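Local structure of MUTM (fpg) protein (Thermus thermophilus, 1EE8) at residues R11-L16 / K52-A57. The protein is a zinc-containing member of the formamidopyrimidine-DNA glycosylase (Fpg/MutM) family, with an N-terminal beta-rich domain, an H2TH domain and a zinc finger. Residues are numbered along the deposited sequence; the frame is centred on the assembly and turned at random.
Sequences RRLRPL and KFLLFA
The helix backbone at 11-16, near the end of helix 3-17, lies over strand 53-58 on one face of the beta-sheet in the Fpg N-terminal domain, where Leu13 meets Leu54 and Phe56. The strand is hydrogen-bonded along both edges, Leu54 and Phe56 to Ala66 and Leu64, Leu55 and Ala57 to strand 42-50. Apolar side chains make the contacts with the helix segment. A branched apolar residue suits the buried site of Leu13, having no polar group to satisfy; its CB points at the strand, and chi2 of -178° sets CD1 anti to CA, carrying that methyl up against both partners. Leu54, likewise directed at the helix, offers CD2, 4.5 Å from Leu13 CD1, and also packs on Val6, Thr9 and Arg10 of the same helix. Phe56 leaves the strand obliquely, but its long, flat, apolar ring still brings CZ to the helix, while Val47 and Leu64 of the flanking strands pack against it. Arginine suits the outward position of Arg11, salt-bridged to Glu7; Arg14 flanks the contact, its salt bridge to Glu46 tying helix to sheet. The Leu13 and Phe56 side chains cross at about a right angle, and Leu13 CD1 sits at the ring edge, near its plane, 4.1 Å from Phe56 CZ.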
ATOM      1  N   ARG A  11     -24.576  -8.900  -3.100  1.00 25.10           N
ATOM      2  CA  ARG A  11     -25.816  -8.614  -2.384  1.00 25.47           C
ATOM      3  C   ARG A  11     -25.820  -9.130  -0.952  1.00 25.59           C
ATOM      4  O   ARG A  11     -26.330  -8.463  -0.057  1.00 26.71           O
ATOM      5  CB  ARG A  11     -27.009  -9.184  -3.157  1.00 25.48           C
ATOM      6  CG  ARG A  11     -27.151  -8.555  -4.540  1.00 27.55           C
ATOM      7  CD  ARG A  11     -28.325  -9.103  -5.330  1.00 27.98           C
ATOM      8  NE  ARG A  11     -28.422  -8.415  -6.616  1.00 30.01           N
ATOM      9  CZ  ARG A  11     -29.485  -8.453  -7.412  1.00 29.41           C
ATOM     10  NH1 ARG A  11     -30.555  -9.150  -7.063  1.00 29.15           N
ATOM     11  NH2 ARG A  11     -29.474  -7.786  -8.555  1.00 28.03           N
ATOM     12  N   ARG A  12     -25.242 -10.303  -0.719  1.00 25.37           N
ATOM     13  CA  ARG A  12     -25.211 -10.851   0.632  1.00 25.18           C
ATOM     14  C   ARG A  12     -24.261 -10.090   1.551  1.00 24.50           C
ATOM     15  O   ARG A  12     -24.560  -9.872   2.722  1.00 23.36           O
ATOM     16  CB  ARG A  12     -24.806 -12.324   0.610  1.00 26.48           C
ATOM     17  CG  ARG A  12     -25.806 -13.228  -0.080  1.00 30.47           C
ATOM     18  CD  ARG A  12     -27.154 -13.205   0.629  1.00 32.82           C
ATOM     19  NE  ARG A  12     -28.081 -14.162   0.035  1.00 36.59           N
ATOM     20  CZ  ARG A  12     -29.264 -14.477   0.549  1.00 38.38           C
ATOM     21  NH1 ARG A  12     -29.671 -13.907   1.676  1.00 38.98           N
ATOM     22  NH2 ARG A  12     -30.038 -15.371  -0.060  1.00 39.07           N
ATOM     23  N   LEU A  13     -23.118  -9.681   1.018  1.00 23.70           N
ATOM     24  CA  LEU A  13     -22.139  -8.966   1.823  1.00 24.41           C
ATOM     25  C   LEU A  13     -22.450  -7.500   2.104  1.00 24.22           C
ATOM     26  O   LEU A  13     -22.143  -7.010   3.185  1.00 24.36           O
ATOM     27  CB  LEU A  13     -20.747  -9.057   1.180  1.00 22.54           C
ATOM     28  CG  LEU A  13     -20.055 -10.417   1.084  1.00 22.18           C
ATOM     29  CD1 LEU A  13     -18.672 -10.227   0.467  1.00 22.59           C
ATOM     30  CD2 LEU A  13     -19.941 -11.056   2.457  1.00 21.04           C
ATOM     31  N   ARG A  14     -23.054  -6.796   1.151  1.00 25.20           N
ATOM     32  CA  ARG A  14     -23.321  -5.373   1.355  1.00 27.58           C
ATOM     33  C   ARG A  14     -23.988  -4.995   2.671  1.00 28.81           C
ATOM     34  O   ARG A  14     -23.536  -4.070   3.343  1.00 29.91           O
ATOM     35  CB  ARG A  14     -24.100  -4.784   0.174  1.00 27.96           C
ATOM     36  CG  ARG A  14     -23.254  -4.648  -1.086  1.00 29.91           C
ATOM     37  CD  ARG A  14     -23.698  -3.472  -1.946  1.00 31.87           C
ATOM     38  NE  ARG A  14     -25.112  -3.555  -2.279  1.00 34.38           N
ATOM     39  CZ  ARG A  14     -25.820  -2.563  -2.810  1.00 33.49           C
ATOM     40  NH1 ARG A  14     -25.250  -1.390  -3.073  1.00 32.43           N
ATOM     41  NH2 ARG A  14     -27.100  -2.754  -3.081  1.00 33.37           N
ATOM     42  N   PRO A  15     -25.058  -5.701   3.068  1.00 30.26           N
ATOM     43  CA  PRO A  15     -25.732  -5.371   4.331  1.00 30.16           C
ATOM     44  C   PRO A  15     -24.845  -5.666   5.542  1.00 30.88           C
ATOM     45  O   PRO A  15     -25.115  -5.198   6.650  1.00 31.32           O
ATOM     46  CB  PRO A  15     -26.962  -6.281   4.328  1.00 30.82           C
ATOM     47  CG  PRO A  15     -27.148  -6.658   2.882  1.00 30.97           C
ATOM     48  CD  PRO A  15     -25.744  -6.807   2.381  1.00 30.80           C
ATOM     49  N   LEU A  16     -23.793  -6.447   5.323  1.00 29.61           N
ATOM     50  CA  LEU A  16     -22.890  -6.832   6.400  1.00 29.82           C
ATOM     51  C   LEU A  16     -21.603  -6.022   6.511  1.00 28.70           C
ATOM     52  O   LEU A  16     -20.998  -5.977   7.578  1.00 29.52           O
ATOM     53  CB  LEU A  16     -22.511  -8.312   6.256  1.00 30.29           C
ATOM     54  CG  LEU A  16     -23.632  -9.350   6.203  1.00 30.74           C
ATOM     55  CD1 LEU A  16     -23.039 -10.736   5.929  1.00 30.75           C
ATOM     56  CD2 LEU A  16     -24.402  -9.335   7.519  1.00 31.57           C
ATOM     57  N   LYS A  52     -17.060 -10.768 -13.435  1.00 21.07           N
ATOM     58  CA  LYS A  52     -16.912 -11.739 -12.356  1.00 22.13           C
ATOM     59  C   LYS A  52     -16.081 -11.178 -11.216  1.00 22.41           C
ATOM     60  O   LYS A  52     -15.747 -11.898 -10.278  1.00 23.35           O
ATOM     61  CB  LYS A  52     -16.233 -13.006 -12.871  1.00 20.92           C
ATOM     62  CG  LYS A  52     -17.008 -13.730 -13.942  1.00 22.60           C
ATOM     63  CD  LYS A  52     -16.222 -14.902 -14.479  1.00 22.21           C
ATOM     64  CE  LYS A  52     -16.944 -15.543 -15.648  1.00 24.35           C
ATOM     65  NZ  LYS A  52     -16.071 -16.519 -16.350  1.00 25.92           N
ATOM     66  N   PHE A  53     -15.738  -9.898 -11.294  1.00 22.65           N
ATOM     67  CA  PHE A  53     -14.937  -9.282 -10.245  1.00 23.62           C
ATOM     68  C   PHE A  53     -15.782  -8.639  -9.169  1.00 24.02           C
ATOM     69  O   PHE A  53     -16.846  -8.079  -9.436  1.00 24.18           O
ATOM     70  CB  PHE A  53     -14.013  -8.194 -10.801  1.00 22.49           C
ATOM     71  CG  PHE A  53     -12.966  -8.698 -11.742  1.00 24.47           C
ATOM     72  CD1 PHE A  53     -13.190  -8.693 -13.115  1.00 23.31           C
ATOM     73  CD2 PHE A  53     -11.735  -9.141 -11.261  1.00 23.74           C
ATOM     74  CE1 PHE A  53     -12.202  -9.115 -13.993  1.00 23.63           C
ATOM     75  CE2 PHE A  53     -10.740  -9.568 -12.135  1.00 22.93           C
ATOM     76  CZ  PHE A  53     -10.972  -9.553 -13.497  1.00 22.94           C
ATOM     77  N   LEU A  54     -15.280  -8.714  -7.949  1.00 23.90           N
ATOM     78  CA  LEU A  54     -15.938  -8.110  -6.809  1.00 24.38           C
ATOM     79  C   LEU A  54     -15.012  -6.951  -6.444  1.00 23.63           C
ATOM     80  O   LEU A  54     -13.797  -7.132  -6.354  1.00 22.49           O
ATOM     81  CB  LEU A  54     -16.009  -9.128  -5.678  1.00 25.65           C
ATOM     82  CG  LEU A  54     -17.099  -9.000  -4.621  1.00 28.18           C
ATOM     83  CD1 LEU A  54     -18.470  -8.941  -5.280  1.00 26.69           C
ATOM     84  CD2 LEU A  54     -16.997 -10.192  -3.672  1.00 28.79           C
ATOM     85  N   LEU A  55     -15.568  -5.760  -6.268  1.00 23.45           N
ATOM     86  CA  LEU A  55     -14.749  -4.605  -5.920  1.00 23.85           C
ATOM     87  C   LEU A  55     -15.242  -3.914  -4.655  1.00 23.94           C
ATOM     88  O   LEU A  55     -16.390  -3.475  -4.586  1.00 24.12           O
ATOM     89  CB  LEU A  55     -14.725  -3.582  -7.063  1.00 23.76           C
ATOM     90  CG  LEU A  55     -14.155  -3.950  -8.436  1.00 25.12           C
ATOM     91  CD1 LEU A  55     -15.156  -4.792  -9.221  1.00 22.99           C
ATOM     92  CD2 LEU A  55     -13.844  -2.667  -9.200  1.00 24.46           C
ATOM     93  N   PHE A  56     -14.374  -3.838  -3.650  1.00 23.84           N
ATOM     94  CA  PHE A  56     -14.706  -3.158  -2.411  1.00 24.42           C
ATOM     95  C   PHE A  56     -14.201  -1.726  -2.567  1.00 23.82           C
ATOM     96  O   PHE A  56     -12.996  -1.503  -2.730  1.00 23.99           O
ATOM     97  CB  PHE A  56     -14.004  -3.825  -1.223  1.00 25.16           C
ATOM     98  CG  PHE A  56     -14.531  -5.190  -0.892  1.00 25.93           C
ATOM     99  CD1 PHE A  56     -15.534  -5.354   0.058  1.00 26.31           C
ATOM    100  CD2 PHE A  56     -14.039  -6.318  -1.546  1.00 26.34           C
ATOM    101  CE1 PHE A  56     -16.041  -6.622   0.353  1.00 27.70           C
ATOM    102  CE2 PHE A  56     -14.537  -7.585  -1.258  1.00 27.18           C
ATOM    103  CZ  PHE A  56     -15.542  -7.735  -0.307  1.00 27.62           C
ATOM    104  N   ALA A  57     -15.118  -0.764  -2.557  1.00 23.48           N
ATOM    105  CA  ALA A  57     -14.739   0.645  -2.672  1.00 22.51           C
ATOM    106  C   ALA A  57     -14.410   1.122  -1.262  1.00 22.27           C
ATOM    107  O   ALA A  57     -15.244   1.048  -0.355  1.00 21.41           O
ATOM    108  CB  ALA A  57     -15.884   1.463  -3.260  1.00 24.25           C
TER